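Local coordinates for protein mediator of RNA polymerase II transcription subunit 18 (Schizosaccharomyces pombe, PDB 3C0T) that serves as a subunit of the Mediator coactivator complex, which conveys signals from gene-specific regulators to the RNA polymerase II machinery, at residues Gly128-Phe133 with His168-Val173. Numbering follows the deposited sequence.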
# COMPACT_ATOMS: atom_id res chain seq x y z
N GLY A 128 1.26 4.54 -8.78
CA GLY A 128 0.66 3.39 -9.42
C GLY A 128 -0.70 3.61 -10.02
O GLY A 128 -1.18 4.75 -10.14
N LEU A 129 -1.33 2.50 -10.41
CA LEU A 129 -2.65 2.51 -11.02
C LEU A 129 -3.58 1.63 -10.20
O LEU A 129 -3.16 0.66 -9.57
CB LEU A 129 -2.57 1.97 -12.45
CG LEU A 129 -1.90 2.87 -13.49
CD1 LEU A 129 -1.67 2.12 -14.80
CD2 LEU A 129 -2.77 4.10 -13.71
N GLU A 130 -4.86 1.98 -10.21
CA GLU A 130 -5.83 1.21 -9.47
C GLU A 130 -6.99 0.81 -10.36
O GLU A 130 -7.54 1.64 -11.10
CB GLU A 130 -6.33 2.02 -8.27
CG GLU A 130 -6.70 1.16 -7.09
CD GLU A 130 -6.95 1.96 -5.83
OE1 GLU A 130 -7.92 2.75 -5.82
OE2 GLU A 130 -6.18 1.80 -4.85
N TYR A 131 -7.34 -0.47 -10.31
CA TYR A 131 -8.44 -1.01 -11.09
C TYR A 131 -9.48 -1.58 -10.12
O TYR A 131 -9.24 -1.64 -8.92
CB TYR A 131 -7.95 -2.12 -12.01
CG TYR A 131 -7.05 -1.67 -13.14
CD1 TYR A 131 -5.68 -1.47 -12.94
CD2 TYR A 131 -7.57 -1.48 -14.42
CE1 TYR A 131 -4.85 -1.11 -14.00
CE2 TYR A 131 -6.74 -1.11 -15.48
CZ TYR A 131 -5.39 -0.93 -15.26
OH TYR A 131 -4.57 -0.61 -16.32
N PHE A 132 -10.63 -2.00 -10.65
CA PHE A 132 -11.70 -2.56 -9.83
C PHE A 132 -12.44 -3.65 -10.60
O PHE A 132 -12.58 -3.57 -11.82
CB PHE A 132 -12.73 -1.48 -9.43
CG PHE A 132 -12.12 -0.13 -9.18
CD1 PHE A 132 -11.77 0.71 -10.24
CD2 PHE A 132 -11.83 0.29 -7.87
CE1 PHE A 132 -11.13 1.95 -10.01
CE2 PHE A 132 -11.20 1.53 -7.62
CZ PHE A 132 -10.85 2.36 -8.69
N PHE A 133 -12.91 -4.66 -9.88
CA PHE A 133 -13.67 -5.75 -10.48
C PHE A 133 -14.12 -6.72 -9.37
O PHE A 133 -13.42 -6.90 -8.37
CB PHE A 133 -12.82 -6.49 -11.52
CG PHE A 133 -13.60 -6.93 -12.73
CD1 PHE A 133 -14.26 -6.00 -13.52
CD2 PHE A 133 -13.67 -8.28 -13.07
CE1 PHE A 133 -14.99 -6.40 -14.66
CE2 PHE A 133 -14.40 -8.70 -14.20
CZ PHE A 133 -15.06 -7.75 -14.99
N HIS A 168 -1.12 -5.54 -5.77
CA HIS A 168 -1.85 -5.79 -4.53
C HIS A 168 -3.35 -5.84 -4.79
O HIS A 168 -3.95 -4.85 -5.22
CB HIS A 168 -1.52 -4.69 -3.52
CG HIS A 168 -2.14 -4.88 -2.17
ND1 HIS A 168 -2.01 -3.96 -1.15
CD2 HIS A 168 -2.90 -5.89 -1.67
CE1 HIS A 168 -2.66 -4.39 -0.09
NE2 HIS A 168 -3.21 -5.55 -0.37
N VAL A 169 -3.96 -7.00 -4.53
CA VAL A 169 -5.40 -7.16 -4.72
C VAL A 169 -6.04 -7.28 -3.35
O VAL A 169 -5.61 -8.08 -2.52
CB VAL A 169 -5.72 -8.43 -5.55
CG1 VAL A 169 -7.22 -8.49 -5.84
CG2 VAL A 169 -4.93 -8.41 -6.85
N TYR A 170 -7.07 -6.48 -3.09
CA TYR A 170 -7.70 -6.51 -1.79
C TYR A 170 -9.14 -6.04 -1.77
O TYR A 170 -9.65 -5.47 -2.73
CB TYR A 170 -6.91 -5.63 -0.81
CG TYR A 170 -6.88 -4.16 -1.20
CD1 TYR A 170 -5.96 -3.69 -2.13
CD2 TYR A 170 -7.80 -3.26 -0.67
CE1 TYR A 170 -5.97 -2.34 -2.54
CE2 TYR A 170 -7.82 -1.92 -1.07
CZ TYR A 170 -6.90 -1.47 -2.01
OH TYR A 170 -6.94 -0.15 -2.44
N THR A 171 -9.79 -6.31 -0.64
CA THR A 171 -11.15 -5.89 -0.40
C THR A 171 -11.28 -5.77 1.11
O THR A 171 -10.56 -6.43 1.86
CB THR A 171 -12.18 -6.89 -0.95
OG1 THR A 171 -13.48 -6.31 -0.83
CG2 THR A 171 -12.13 -8.21 -0.20
N HIS A 172 -12.18 -4.90 1.56
CA HIS A 172 -12.38 -4.69 2.98
C HIS A 172 -13.74 -5.18 3.48
O HIS A 172 -14.76 -5.01 2.81
CB HIS A 172 -12.24 -3.20 3.32
CG HIS A 172 -10.87 -2.65 3.11
ND1 HIS A 172 -9.76 -3.11 3.80
CD2 HIS A 172 -10.42 -1.66 2.30
CE1 HIS A 172 -8.69 -2.43 3.42
NE2 HIS A 172 -9.06 -1.54 2.52
N VAL A 173 -13.73 -5.78 4.67
CA VAL A 173 -14.95 -6.26 5.31
C VAL A 173 -15.04 -5.56 6.66
O VAL A 173 -14.20 -5.76 7.54
CB VAL A 173 -14.91 -7.79 5.52
CG1 VAL A 173 -16.17 -8.24 6.25
CG2 VAL A 173 -14.80 -8.50 4.16
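Tyr170 holds its ring between its own backbone N and carbonyl carbon (chi1 63°), while Glu130, with chi1 at -149°, runs out straight beyond CG; together these torsions bring the phenol and the carboxylate within bonding distance inside the curled antiparallel sheet, which closes into the β-barrel expected of the Med18 family. The two strands are not neighbours. Strand 136-146 lies between 118-133 and 165-173 and pairs with both, which leaves even the nearest CA atoms, those of Glu130 and His168, 9.4 Å apart. Only the long side chains span that gap, and both rest on Thr137 of the intervening strand.

They cross at about a right angle and meet through one pair of oxygens. Tyr170 OH donates to Glu130 OE2 at 3.2 Å, a weak bond. The oxygen arrives at the edge of the phenol, near the ring plane, yet the carboxylate as a whole is turned 73° from that plane, so the two flat groups do not lie over one another.

OE2 has a stronger partner in Arg139, which forms a salt bridge with it; the phenol is thus a second grip on an oxygen already claimed by a cation. Lys30, on strand 27-41, makes a long, weak ion pair with OE1. With the Arg139 salt bridge on OE2, and Lys30 farther off, the buried carboxylate is probably kept ionised, and its negative charge should make it a better acceptor for the phenol.

Back on its own strand, the Tyr170 ring is flanked by the imidazole two residues earlier: CD1 of Tyr170 sits over the centre of the His168 ring, 3.7 Å above its plane.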